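Local coordinates for hemolysin-related protein (Vibrio cholerae serotype O1, PDB 6MLT) that serves as a secreted protein of the biofilm matrix that carries bound calcium and sodium ions and probably binds carbohydrates to support adhesion, at residues A[109-113]-A[125-129]; A[99-103]-A[573-577]; A[35-41]-A[53-59]; A[92-96]-A[115-119]; A[16-22]-A[77-83]. All blocks are in the same frame, centred on the assembly; numbering follows the deposited sequence.

Contact 1: residues A[109-113]-A[125-129]; sequences GLIEI and ILDHQ. With NA (sodium ion), chain D.
Ile113 and Leu126 exchange two backbone hydrogen bonds, the hydrogen-bonded pair of the antiparallel hairpin 112-115/122-126; in the straighter one Leu126 N meets Ile113 O at 2.9 Å (168°). One step further, where the strands have ended, Ile111 O and His128 N no longer bond directly and a water bridges them. It donates to Ile111 O at 2.8 Å and accepts from His128 N at 2.9 Å, with a weak third bond to Glu112 OE2. Beside this water sits a sodium ion. Leu110 supplies only its backbone O, 2.3 Å from the metal, whereas Glu112 is bidentate through OE1 (2.5 Å) and OE2 (2.3 Å). A bend at chi2 (82°) curls the glutamate chain back so that both oxygens reach the ion. Asp104, Asp106 and Asp108 complete the site, while Leu105 N and the Lys133 ammonium donate to the same carboxylate. The stem of Glu112 is apolar and suits the hairpin: its CB lies 3.7 Å from CG2 of Ile125, a branched residue at home in a strand. At the other end the Leu110 methyls pack on His128, CD1 3.9 Å from the imidazole CD2. CD2 of Leu110 lies over one face of that ring toward its rim, and Gln129 CG covers the opposite face; ND1 of His128 is bonded to Leu40 O. Asp127 OD1 accepts from Gln129 N in an Asx turn just after the strand ends. Gathered carboxylates would repel one another without a cation, so sodium and Lys133 probably favour ionised Glu112, through which the ion ties loop 104-110 to the hairpin.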
# COMPACT_ATOMS: atom_id res chain seq x y z
N GLY A 109 9.95 10.31 -21.24
CA GLY A 109 11.11 9.80 -20.53
C GLY A 109 11.71 10.73 -19.50
O GLY A 109 12.74 10.39 -18.91
N LEU A 110 11.10 11.89 -19.27
CA LEU A 110 11.63 12.90 -18.36
C LEU A 110 10.58 13.24 -17.32
O LEU A 110 9.38 13.27 -17.62
CB LEU A 110 12.05 14.16 -19.12
CG LEU A 110 13.09 13.95 -20.22
CD1 LEU A 110 13.24 15.20 -21.06
CD2 LEU A 110 14.42 13.54 -19.61
N ILE A 111 11.04 13.53 -16.11
CA ILE A 111 10.16 13.80 -14.97
C ILE A 111 9.62 15.22 -15.07
O ILE A 111 10.38 16.17 -15.34
CB ILE A 111 10.93 13.60 -13.65
CG1 ILE A 111 11.28 12.13 -13.44
CG2 ILE A 111 10.13 14.17 -12.46
CD1 ILE A 111 10.10 11.25 -13.15
N GLU A 112 8.32 15.38 -14.82
CA GLU A 112 7.68 16.67 -14.59
C GLU A 112 7.37 16.83 -13.10
O GLU A 112 7.12 15.85 -12.40
CB GLU A 112 6.38 16.81 -15.39
CG GLU A 112 6.58 17.15 -16.86
CD GLU A 112 6.88 15.94 -17.72
OE1 GLU A 112 6.26 14.87 -17.50
OE2 GLU A 112 7.74 16.05 -18.63
N ILE A 113 7.35 18.08 -12.64
CA ILE A 113 7.17 18.40 -11.22
C ILE A 113 5.95 19.30 -11.09
O ILE A 113 5.92 20.39 -11.65
CB ILE A 113 8.42 19.09 -10.65
CG1 ILE A 113 9.64 18.20 -10.85
CG2 ILE A 113 8.22 19.43 -9.18
CD1 ILE A 113 10.95 18.90 -10.63
N ILE A 125 3.61 23.16 -13.79
CA ILE A 125 4.23 21.89 -14.11
C ILE A 125 5.59 22.19 -14.72
O ILE A 125 5.67 22.74 -15.83
CB ILE A 125 3.35 21.04 -15.04
CG1 ILE A 125 1.97 20.86 -14.39
CG2 ILE A 125 4.02 19.70 -15.32
CD1 ILE A 125 0.97 20.07 -15.20
N LEU A 126 6.65 21.84 -14.00
CA LEU A 126 8.02 22.10 -14.43
C LEU A 126 8.59 20.87 -15.14
O LEU A 126 8.22 19.73 -14.85
CB LEU A 126 8.92 22.44 -13.25
CG LEU A 126 8.42 23.50 -12.26
CD1 LEU A 126 9.46 23.73 -11.18
CD2 LEU A 126 8.09 24.79 -12.97
N ASP A 127 9.53 21.12 -16.06
CA ASP A 127 10.35 20.06 -16.60
C ASP A 127 11.47 19.72 -15.62
O ASP A 127 11.60 20.34 -14.55
CB ASP A 127 10.90 20.44 -17.99
CG ASP A 127 11.90 21.61 -17.96
OD1 ASP A 127 12.54 21.90 -16.92
OD2 ASP A 127 12.07 22.24 -19.04
N HIS A 128 12.29 18.73 -15.97
CA HIS A 128 13.28 18.19 -15.04
C HIS A 128 14.41 19.17 -14.75
O HIS A 128 15.23 18.90 -13.86
CB HIS A 128 13.86 16.88 -15.57
CG HIS A 128 14.76 17.05 -16.75
ND1 HIS A 128 16.13 16.97 -16.66
CD2 HIS A 128 14.49 17.30 -18.06
CE1 HIS A 128 16.67 17.17 -17.85
NE2 HIS A 128 15.69 17.37 -18.72
N GLN A 129 14.48 20.29 -15.45
CA GLN A 129 15.47 21.32 -15.20
C GLN A 129 14.92 22.49 -14.40
O GLN A 129 15.65 23.46 -14.18
CB GLN A 129 16.04 21.82 -16.54
CG GLN A 129 16.77 20.73 -17.31
CD GLN A 129 17.27 21.20 -18.67
OE1 GLN A 129 16.59 21.95 -19.37
NE2 GLN A 129 18.46 20.76 -19.05
NA NA D . 7.79 13.81 -19.18
O HOH W 1 10.81 17.12 -17.94

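Contact 2: residues A[99-103]-A[573-577]; sequences APAAA and WNQYA
Asn574 O is approached by two donors of the strand 101-103: the N-H of Ala102, at 2.9 Å from Ala102 N and in the carbonyl plane, and more loosely the CA-H of Ala101, whose CA is 3.4 Å away. The side chain of Asn574 returns the favour. Its ND2 donates to Ala102 O at 2.9 Å, meeting it nearly along the C=O axis (163°) and with that oxygen in the amide plane. With chi1 at 70°, CG sits between backbone N and carbonyl carbon and the amide swings to the strand, so one asparagine serves both polar atoms of Ala102 much as a strand residue would. Beyond this pair the backbones separate, and a water links Pro100 O (2.9 Å) to Tyr576 N (2.8 Å). Small residues suit such close approach: the Ala101 methyl touches Gln575 CB at 4.0 Å. The glutamine amide is tethered by NE2 to Ala577 O, and its OE1 accepts from Leu151 N. Trp573, just before, bonds through its backbone to Val37. The C-terminal segment thus runs past strands 36-38, 101-103 and 150-152, which belong to three successive sheets, an arrangement consistent with a chain lining the inner strands of a beta-propeller.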
# COMPACT_ATOMS: atom_id res chain seq x y z
N ALA A 99 4.48 18.99 0.10
CA ALA A 99 5.40 18.48 -0.89
C ALA A 99 4.76 18.56 -2.27
O ALA A 99 3.57 18.30 -2.43
CB ALA A 99 5.77 17.03 -0.59
N PRO A 100 5.52 18.93 -3.30
CA PRO A 100 5.02 18.78 -4.67
C PRO A 100 4.91 17.32 -5.05
O PRO A 100 5.18 16.44 -4.22
CB PRO A 100 6.07 19.52 -5.52
CG PRO A 100 7.28 19.57 -4.70
CD PRO A 100 6.88 19.51 -3.26
N ALA A 101 4.49 17.04 -6.28
CA ALA A 101 4.37 15.69 -6.80
C ALA A 101 5.06 15.63 -8.15
O ALA A 101 5.08 16.62 -8.89
CB ALA A 101 2.92 15.25 -6.95
N ALA A 102 5.62 14.47 -8.49
CA ALA A 102 6.40 14.36 -9.71
C ALA A 102 6.15 13.03 -10.39
O ALA A 102 5.91 12.01 -9.75
CB ALA A 102 7.90 14.51 -9.42
N ALA A 103 6.23 13.06 -11.72
CA ALA A 103 6.09 11.86 -12.54
C ALA A 103 6.35 12.26 -13.98
O ALA A 103 6.31 13.45 -14.32
CB ALA A 103 4.70 11.22 -12.41
N TRP A 573 10.11 8.04 -4.63
CA TRP A 573 9.09 8.47 -3.66
C TRP A 573 8.54 9.78 -4.21
O TRP A 573 9.01 10.86 -3.88
CB TRP A 573 9.68 8.63 -2.27
CG TRP A 573 8.64 8.79 -1.20
CD1 TRP A 573 7.80 9.85 -1.04
CD2 TRP A 573 8.34 7.88 -0.15
NE1 TRP A 573 6.99 9.66 0.06
CE2 TRP A 573 7.30 8.45 0.62
CE3 TRP A 573 8.85 6.63 0.23
CZ2 TRP A 573 6.77 7.82 1.74
CZ3 TRP A 573 8.32 6.00 1.34
CH2 TRP A 573 7.28 6.60 2.09
N ASN A 574 7.53 9.66 -5.08
CA ASN A 574 7.23 10.74 -6.00
C ASN A 574 6.12 11.67 -5.51
O ASN A 574 5.89 12.70 -6.15
CB ASN A 574 6.84 10.16 -7.36
CG ASN A 574 5.51 9.48 -7.32
OD1 ASN A 574 5.32 8.51 -6.58
ND2 ASN A 574 4.56 9.99 -8.09
N GLN A 575 5.45 11.34 -4.42
CA GLN A 575 4.37 12.16 -3.90
C GLN A 575 4.19 11.85 -2.42
O GLN A 575 4.69 10.85 -1.91
CB GLN A 575 3.07 11.94 -4.68
CG GLN A 575 2.50 10.54 -4.59
CD GLN A 575 1.27 10.32 -5.45
OE1 GLN A 575 1.09 10.98 -6.48
NE2 GLN A 575 0.42 9.39 -5.04
N TYR A 576 3.47 12.73 -1.74
CA TYR A 576 3.27 12.58 -0.30
C TYR A 576 2.44 11.34 0.01
O TYR A 576 2.67 10.67 1.03
CB TYR A 576 2.60 13.84 0.24
CG TYR A 576 2.46 13.87 1.74
CD1 TYR A 576 1.33 13.35 2.35
CD2 TYR A 576 3.44 14.45 2.54
CE1 TYR A 576 1.18 13.38 3.71
CE2 TYR A 576 3.30 14.49 3.92
CZ TYR A 576 2.16 13.95 4.49
OH TYR A 576 2.00 13.98 5.85
N ALA A 577 1.46 11.03 -0.83
CA ALA A 577 0.61 9.85 -0.67
C ALA A 577 1.19 8.66 -1.44
O ALA A 577 0.56 8.05 -2.31
CB ALA A 577 -0.81 10.16 -1.13
O HOH W 2 2.80 15.18 -3.03

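Contact 3: residues A[35-41]-A[53-59]; sequences PIVVQLN and DVADIIV. With CA (calcium ion), chain C; CA (calcium ion), chain B.
Ile58 packs tightly on Val38 and Leu40, its CD1 3.6 Å from Val38 CG2 and its CG1 3.8 Å from Leu40 CD1, where the two side chains cross at about a right angle. Backbone bonds knit this half in antiparallel register, Ile36 with Ile58 and Val38 with Asp56 as hydrogen-bonded pairs. On the other face Val37 meets Ala55 and Ile57; branched residues suit these buried strands, whose directions differ by 144°. Toward Asn41 and Val54, both partly exposed, hydrocarbon gives way to water and metal. One calcium ion takes Asn41 OD1 (2.3 Å), Val54 O (2.2 Å), both oxygens of Asp56, two waters and Asp43. Asp56 OD2 also accepts from Leu40 N at 2.9 Å and OD1 from Gly78 N, so two backbone N-H groups hold the chelating carboxylate. Gln39, bent at chi2 (-83°), donates through NE2 to Asp53 O at 2.9 Å, and its OE1 accepts from a calcium-bound water at 2.8 Å. Asp53 binds a second calcium ion through both oxygens, with Asp42, Asn44, Asp46 and Lys48 O; its OD2 also accepts from Asp50 N. That spacing, closed by a bidentate acid at the twelfth position, is that of an EF-hand-like calcium loop, here joining two strands.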
# COMPACT_ATOMS: atom_id res chain seq x y z
N PRO A 35 10.26 15.35 1.72
CA PRO A 35 11.04 15.34 0.48
C PRO A 35 10.44 14.37 -0.54
O PRO A 35 9.76 13.41 -0.19
CB PRO A 35 12.42 14.87 0.93
CG PRO A 35 12.12 13.98 2.10
CD PRO A 35 10.90 14.54 2.77
N ILE A 36 10.73 14.66 -1.81
CA ILE A 36 10.31 13.86 -2.95
C ILE A 36 11.56 13.34 -3.63
O ILE A 36 12.57 14.04 -3.69
CB ILE A 36 9.47 14.71 -3.93
CG1 ILE A 36 8.16 15.17 -3.27
CG2 ILE A 36 9.23 13.99 -5.23
CD1 ILE A 36 7.33 14.07 -2.74
N VAL A 37 11.49 12.12 -4.18
CA VAL A 37 12.66 11.44 -4.73
C VAL A 37 12.33 10.95 -6.14
O VAL A 37 11.47 10.08 -6.31
CB VAL A 37 13.12 10.26 -3.86
CG1 VAL A 37 14.31 9.54 -4.50
CG2 VAL A 37 13.49 10.75 -2.47
N VAL A 38 13.04 11.49 -7.13
CA VAL A 38 12.86 11.14 -8.54
C VAL A 38 14.17 11.41 -9.27
O VAL A 38 15.02 12.18 -8.81
CB VAL A 38 11.72 11.93 -9.20
CG1 VAL A 38 10.35 11.45 -8.71
CG2 VAL A 38 11.89 13.44 -8.94
N GLN A 39 14.32 10.81 -10.46
CA GLN A 39 15.50 11.02 -11.30
C GLN A 39 15.39 12.33 -12.08
O GLN A 39 14.39 12.56 -12.77
CB GLN A 39 15.66 9.86 -12.29
CG GLN A 39 15.75 8.47 -11.68
CD GLN A 39 17.15 8.12 -11.21
OE1 GLN A 39 18.11 8.88 -11.40
NE2 GLN A 39 17.28 6.96 -10.59
N LEU A 40 16.43 13.17 -12.01
CA LEU A 40 16.38 14.47 -12.67
C LEU A 40 17.57 14.79 -13.57
O LEU A 40 17.51 15.79 -14.29
CB LEU A 40 16.25 15.59 -11.63
CG LEU A 40 14.95 15.58 -10.81
CD1 LEU A 40 15.02 16.64 -9.72
CD2 LEU A 40 13.73 15.80 -11.69
N ASN A 41 18.64 13.99 -13.57
CA ASN A 41 19.77 14.30 -14.43
C ASN A 41 20.45 13.01 -14.88
O ASN A 41 20.18 11.92 -14.37
CB ASN A 41 20.77 15.24 -13.75
CG ASN A 41 21.59 14.55 -12.67
OD1 ASN A 41 21.04 13.94 -11.75
ND2 ASN A 41 22.91 14.63 -12.79
N ASP A 53 20.51 5.98 -13.36
CA ASP A 53 21.09 7.16 -12.75
C ASP A 53 20.78 7.17 -11.26
O ASP A 53 20.14 6.26 -10.72
CB ASP A 53 20.56 8.41 -13.46
CG ASP A 53 20.93 8.43 -14.92
OD1 ASP A 53 22.14 8.45 -15.23
OD2 ASP A 53 20.01 8.39 -15.76
N VAL A 54 21.25 8.21 -10.57
CA VAL A 54 21.09 8.34 -9.12
C VAL A 54 19.90 9.25 -8.85
O VAL A 54 19.90 10.42 -9.26
CB VAL A 54 22.37 8.87 -8.46
CG1 VAL A 54 22.18 8.99 -6.95
CG2 VAL A 54 23.54 7.97 -8.77
N ALA A 55 18.88 8.72 -8.16
CA ALA A 55 17.68 9.50 -7.89
C ALA A 55 18.01 10.72 -7.03
O ALA A 55 18.93 10.71 -6.21
CB ALA A 55 16.64 8.64 -7.19
N ASP A 56 17.23 11.77 -7.23
CA ASP A 56 17.48 13.08 -6.65
C ASP A 56 16.35 13.49 -5.72
O ASP A 56 15.32 12.82 -5.64
CB ASP A 56 17.66 14.09 -7.78
CG ASP A 56 18.74 13.65 -8.74
OD1 ASP A 56 19.88 13.48 -8.27
OD2 ASP A 56 18.43 13.42 -9.93
N ILE A 57 16.57 14.59 -5.00
CA ILE A 57 15.65 15.05 -3.97
C ILE A 57 15.08 16.40 -4.39
O ILE A 57 15.82 17.29 -4.83
CB ILE A 57 16.34 15.13 -2.60
CG1 ILE A 57 16.58 13.73 -2.02
CG2 ILE A 57 15.50 15.94 -1.61
CD1 ILE A 57 17.71 12.97 -2.61
N ILE A 58 13.77 16.56 -4.24
CA ILE A 58 13.08 17.83 -4.46
C ILE A 58 12.51 18.30 -3.14
O ILE A 58 11.79 17.55 -2.46
CB ILE A 58 11.97 17.71 -5.51
CG1 ILE A 58 12.56 17.37 -6.88
CG2 ILE A 58 11.17 19.02 -5.59
CD1 ILE A 58 11.53 16.89 -7.89
N VAL A 59 12.80 19.55 -2.78
CA VAL A 59 12.29 20.19 -1.58
C VAL A 59 11.88 21.62 -1.92
O VAL A 59 12.21 22.15 -2.98
CB VAL A 59 13.33 20.19 -0.43
CG1 VAL A 59 13.63 18.77 0.00
CG2 VAL A 59 14.60 20.89 -0.85
CA CA C . 20.61 12.29 -10.27
CA CA B . 21.78 8.22 -17.65
O HOH W 3 19.16 11.35 -12.11
O HOH W 4 21.03 6.11 -17.76
O HOH W 5 22.61 12.86 -9.18

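Contact 4: residues A[92-96]-A[115-119]; sequences VIADA and STSAL
Asp95 N donates to Thr116 O at 2.9 Å and a nearly straight 171°, the single direct hydrogen bond where the end of strand 93-94 passes the turn after strand 112-115. The two belong to neighbouring antiparallel sheets, as expected of adjacent blades in a beta-propeller, and Ser117 forms an ST turn here, its OG accepting from Leu119 N. Most of the other polar traffic goes through water. Ile93 O takes bonds from two waters, one shared with Ser115 OG and the other with Ser117 OG. Both serine hydroxyls lie between backbone N and carbonyl carbon (chi1 78° and 84°), a torsion that turns them toward these waters. A small hydroxyl suits both places, since it reaches water while its carbon lies against the other chain: Ser117 CB stands 3.7 Å from Asp95 N. Ala94 adds only a methyl, its CB 3.6 Å from Ser115 OG, which allows the chains to come close. Thr116 points its CB away from 92-96, and its OG1 bonds with Tyr122 O and Lys138. Nearer the surface, Ile93 CG2 touches CD1 of the exposed Leu119 at 4.3 Å. Asp95 is the charged member: OD1 forms a salt bridge with Arg97, a partner that would favour its ionised form. The same OD1 accepts from a third water at 2.7 Å, and that water in turn receives the N-H of Ala118, 2.8 Å from its nitrogen.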
# COMPACT_ATOMS: atom_id res chain seq x y z
N VAL A 92 11.19 29.07 -9.01
CA VAL A 92 9.76 28.81 -9.03
C VAL A 92 9.25 28.75 -7.60
O VAL A 92 9.78 27.99 -6.78
CB VAL A 92 9.43 27.51 -9.78
CG1 VAL A 92 7.93 27.20 -9.71
CG2 VAL A 92 9.90 27.61 -11.23
N ILE A 93 8.23 29.54 -7.30
CA ILE A 93 7.63 29.59 -5.97
C ILE A 93 6.55 28.52 -5.86
O ILE A 93 5.68 28.40 -6.73
CB ILE A 93 7.06 30.99 -5.67
CG1 ILE A 93 8.17 32.05 -5.70
CG2 ILE A 93 6.34 31.00 -4.31
CD1 ILE A 93 9.21 31.87 -4.62
N ALA A 94 6.62 27.73 -4.80
CA ALA A 94 5.57 26.79 -4.43
C ALA A 94 5.28 26.96 -2.95
O ALA A 94 6.09 27.49 -2.20
CB ALA A 94 5.97 25.35 -4.73
N ASP A 95 4.11 26.49 -2.52
CA ASP A 95 3.84 26.50 -1.10
C ASP A 95 4.88 25.65 -0.38
O ASP A 95 5.27 24.58 -0.86
CB ASP A 95 2.44 26.00 -0.79
CG ASP A 95 2.00 26.38 0.62
OD1 ASP A 95 1.58 27.54 0.81
OD2 ASP A 95 2.13 25.54 1.53
N ALA A 96 5.35 26.14 0.76
CA ALA A 96 6.42 25.48 1.49
C ALA A 96 5.92 24.44 2.49
O ALA A 96 6.74 23.74 3.09
CB ALA A 96 7.27 26.53 2.23
N SER A 115 3.21 21.48 -8.85
CA SER A 115 3.10 22.24 -7.61
C SER A 115 2.23 23.46 -7.83
O SER A 115 1.89 23.81 -8.96
CB SER A 115 4.48 22.66 -7.09
OG SER A 115 4.96 23.78 -7.82
N THR A 116 1.90 24.13 -6.73
CA THR A 116 1.25 25.43 -6.80
C THR A 116 1.54 26.19 -5.51
O THR A 116 2.19 25.68 -4.59
CB THR A 116 -0.26 25.29 -7.04
OG1 THR A 116 -0.81 26.56 -7.44
CG2 THR A 116 -0.98 24.79 -5.79
N SER A 117 1.07 27.44 -5.46
CA SER A 117 1.13 28.26 -4.26
C SER A 117 -0.14 29.08 -4.18
O SER A 117 -0.95 29.12 -5.11
CB SER A 117 2.35 29.18 -4.27
OG SER A 117 2.06 30.36 -5.00
N ALA A 118 -0.31 29.77 -3.05
CA ALA A 118 -1.44 30.68 -2.90
C ALA A 118 -1.24 31.97 -3.68
O ALA A 118 -2.17 32.78 -3.76
CB ALA A 118 -1.66 31.00 -1.42
N LEU A 119 -0.05 32.19 -4.24
CA LEU A 119 0.30 33.42 -4.92
C LEU A 119 0.11 33.35 -6.43
O LEU A 119 0.28 34.37 -7.10
CB LEU A 119 1.76 33.79 -4.62
CG LEU A 119 2.17 33.72 -3.14
CD1 LEU A 119 3.65 34.07 -2.99
CD2 LEU A 119 1.32 34.64 -2.29
O HOH W 6 4.01 26.41 -7.99
O HOH W 7 3.84 30.56 -7.12
O HOH W 8 1.60 29.53 -0.99

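Contact 5: residues A[16-22]-A[77-83]; sequences KWSWSTS and SGVDGSE
Trp17 and Trp19 reach onto the turn 77-83 from strand 13-19, the outermost strand of a four-stranded antiparallel sheet, paired with 553-559, beyond which lie 536-541 and 525-527. This pairing of the first strand with the last three is consistent with the "Velcro" closure of a beta-propeller, and a classic beta bulge, Lys16 and Trp17 both facing Val556, marks the strand. Trp17 lies flat on the turn. Gly81 CA sits over the centre of its six-membered ring at 3.3 Å from the centroid, a CH-pi contact only 9° off the ring normal, and Asp80 C covers the same face nearer the rim. Glycine suits this place twice over: its bare CA allows the indole to come close, and its positive phi (81°) is one glycine readily adopts. At the ring edge NE1 of Trp17 donates to Gly78 O at 3.0 Å, near the indole plane but from above the plane of that carbonyl. The turn holds its own shape through Asp80 OD1, which accepts from Ser82 N in an Asx turn and also from Ser82 OG, and through Ser77 OG, which takes Val79 N in an ST turn. Lys16 passes Gly78 O with its CE and ends in a salt bridge to Glu530. Arg74 and Tyr87 hold OE2 of Glu83. Its OE1 accepts from Trp19 NE1 at 3.2 Å, the ring and carboxylate planes standing nearly perpendicular. Two donors share OE1, the second being Ser22 OG, 2.8 Å away on its syn lone pair.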
# COMPACT_ATOMS: atom_id res chain seq x y z
N LYS A 16 25.54 10.95 4.93
CA LYS A 16 25.95 10.81 3.54
C LYS A 16 26.24 12.17 2.91
O LYS A 16 27.32 12.37 2.35
CB LYS A 16 24.86 10.08 2.76
CG LYS A 16 25.19 9.84 1.29
CD LYS A 16 24.09 9.01 0.64
CE LYS A 16 24.38 8.70 -0.81
NZ LYS A 16 23.46 7.65 -1.32
N TRP A 17 25.28 13.09 2.98
CA TRP A 17 25.53 14.48 2.64
C TRP A 17 24.45 15.33 3.29
O TRP A 17 23.44 14.82 3.78
CB TRP A 17 25.58 14.73 1.13
CG TRP A 17 24.37 14.30 0.29
CD1 TRP A 17 24.31 13.21 -0.54
CD2 TRP A 17 23.10 14.97 0.16
NE1 TRP A 17 23.09 13.16 -1.16
CE2 TRP A 17 22.32 14.22 -0.75
CE3 TRP A 17 22.55 16.12 0.72
CZ2 TRP A 17 21.02 14.59 -1.11
CZ3 TRP A 17 21.25 16.48 0.37
CH2 TRP A 17 20.50 15.72 -0.53
N SER A 18 24.68 16.65 3.30
CA SER A 18 23.68 17.60 3.77
C SER A 18 23.70 18.82 2.87
O SER A 18 24.71 19.13 2.23
CB SER A 18 23.93 18.01 5.23
OG SER A 18 25.12 18.76 5.36
N TRP A 19 22.56 19.49 2.81
CA TRP A 19 22.41 20.76 2.11
C TRP A 19 21.85 21.77 3.11
O TRP A 19 20.86 21.48 3.78
CB TRP A 19 21.48 20.63 0.90
CG TRP A 19 21.24 21.91 0.17
CD1 TRP A 19 21.88 22.35 -0.96
CD2 TRP A 19 20.30 22.93 0.52
NE1 TRP A 19 21.39 23.58 -1.33
CE2 TRP A 19 20.42 23.96 -0.44
CE3 TRP A 19 19.36 23.08 1.55
CZ2 TRP A 19 19.65 25.12 -0.40
CZ3 TRP A 19 18.60 24.23 1.59
CH2 TRP A 19 18.75 25.24 0.62
N SER A 20 22.47 22.93 3.20
CA SER A 20 22.02 23.95 4.13
C SER A 20 22.12 25.37 3.60
O SER A 20 21.65 26.29 4.27
CB SER A 20 22.81 23.86 5.45
OG SER A 20 22.56 22.62 6.09
N THR A 21 22.69 25.57 2.42
CA THR A 21 22.91 26.92 1.92
C THR A 21 23.05 26.87 0.41
O THR A 21 23.29 25.82 -0.19
CB THR A 21 24.15 27.55 2.55
OG1 THR A 21 24.33 28.86 2.00
CG2 THR A 21 25.39 26.71 2.28
N SER A 22 22.93 28.05 -0.20
CA SER A 22 22.96 28.18 -1.65
C SER A 22 23.40 29.59 -2.00
O SER A 22 23.18 30.53 -1.22
CB SER A 22 21.59 27.88 -2.26
OG SER A 22 21.57 28.12 -3.66
N SER A 77 21.12 16.89 -5.90
CA SER A 77 21.68 15.66 -6.44
C SER A 77 21.71 14.56 -5.39
O SER A 77 22.18 14.77 -4.27
CB SER A 77 23.09 15.91 -6.96
OG SER A 77 23.67 14.70 -7.41
N GLY A 78 21.23 13.37 -5.76
CA GLY A 78 21.32 12.24 -4.86
C GLY A 78 22.74 11.86 -4.51
O GLY A 78 22.97 11.24 -3.46
N VAL A 79 23.70 12.21 -5.36
CA VAL A 79 25.10 11.85 -5.14
C VAL A 79 25.68 12.62 -3.96
O VAL A 79 26.24 12.04 -3.03
CB VAL A 79 25.92 12.09 -6.42
CG1 VAL A 79 27.41 11.85 -6.17
CG2 VAL A 79 25.42 11.22 -7.55
N ASP A 80 25.56 13.95 -3.99
CA ASP A 80 26.28 14.77 -3.03
C ASP A 80 25.49 15.95 -2.50
O ASP A 80 26.05 16.76 -1.76
CB ASP A 80 27.59 15.28 -3.66
CG ASP A 80 27.35 16.02 -4.96
OD1 ASP A 80 26.18 16.37 -5.26
OD2 ASP A 80 28.33 16.25 -5.70
N GLY A 81 24.22 16.09 -2.86
CA GLY A 81 23.41 17.20 -2.38
C GLY A 81 23.61 18.50 -3.11
O GLY A 81 22.99 19.50 -2.72
N SER A 82 24.45 18.54 -4.14
CA SER A 82 24.62 19.75 -4.91
C SER A 82 23.35 20.09 -5.68
O SER A 82 22.55 19.22 -6.03
CB SER A 82 25.79 19.60 -5.89
OG SER A 82 25.55 18.57 -6.82
N GLU A 83 23.15 21.38 -5.92
CA GLU A 83 21.93 21.82 -6.59
C GLU A 83 22.05 21.58 -8.09
O GLU A 83 23.02 21.99 -8.73
CB GLU A 83 21.67 23.29 -6.28
CG GLU A 83 21.05 23.49 -4.92
CD GLU A 83 21.01 24.94 -4.51
OE1 GLU A 83 21.97 25.39 -3.85
OE2 GLU A 83 20.01 25.62 -4.85

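All five contacts lie on one side of the chain's centre; contact 1 holds a sodium ion and contact 3 two calcium ions. Contact 3 lies in the middle, its centre about 11 Å from those of contacts 1, 2 and 5. It reaches contact 5 through Asp56 OD1 and Gly78 N (2.8 Å), contact 1 through Leu40 O and His128 ND1 (3.0 Å), and contact 2 through Val37 N and Trp573 O (2.8 Å). Contacts 1 and 2 share a sheet, with Glu112 N 2.8 Å from Ala103 O, so the sodium site lies one strand from the C-terminal segment. Contact 4, away from the metal sites, touches contacts 1 and 2 by packing alone.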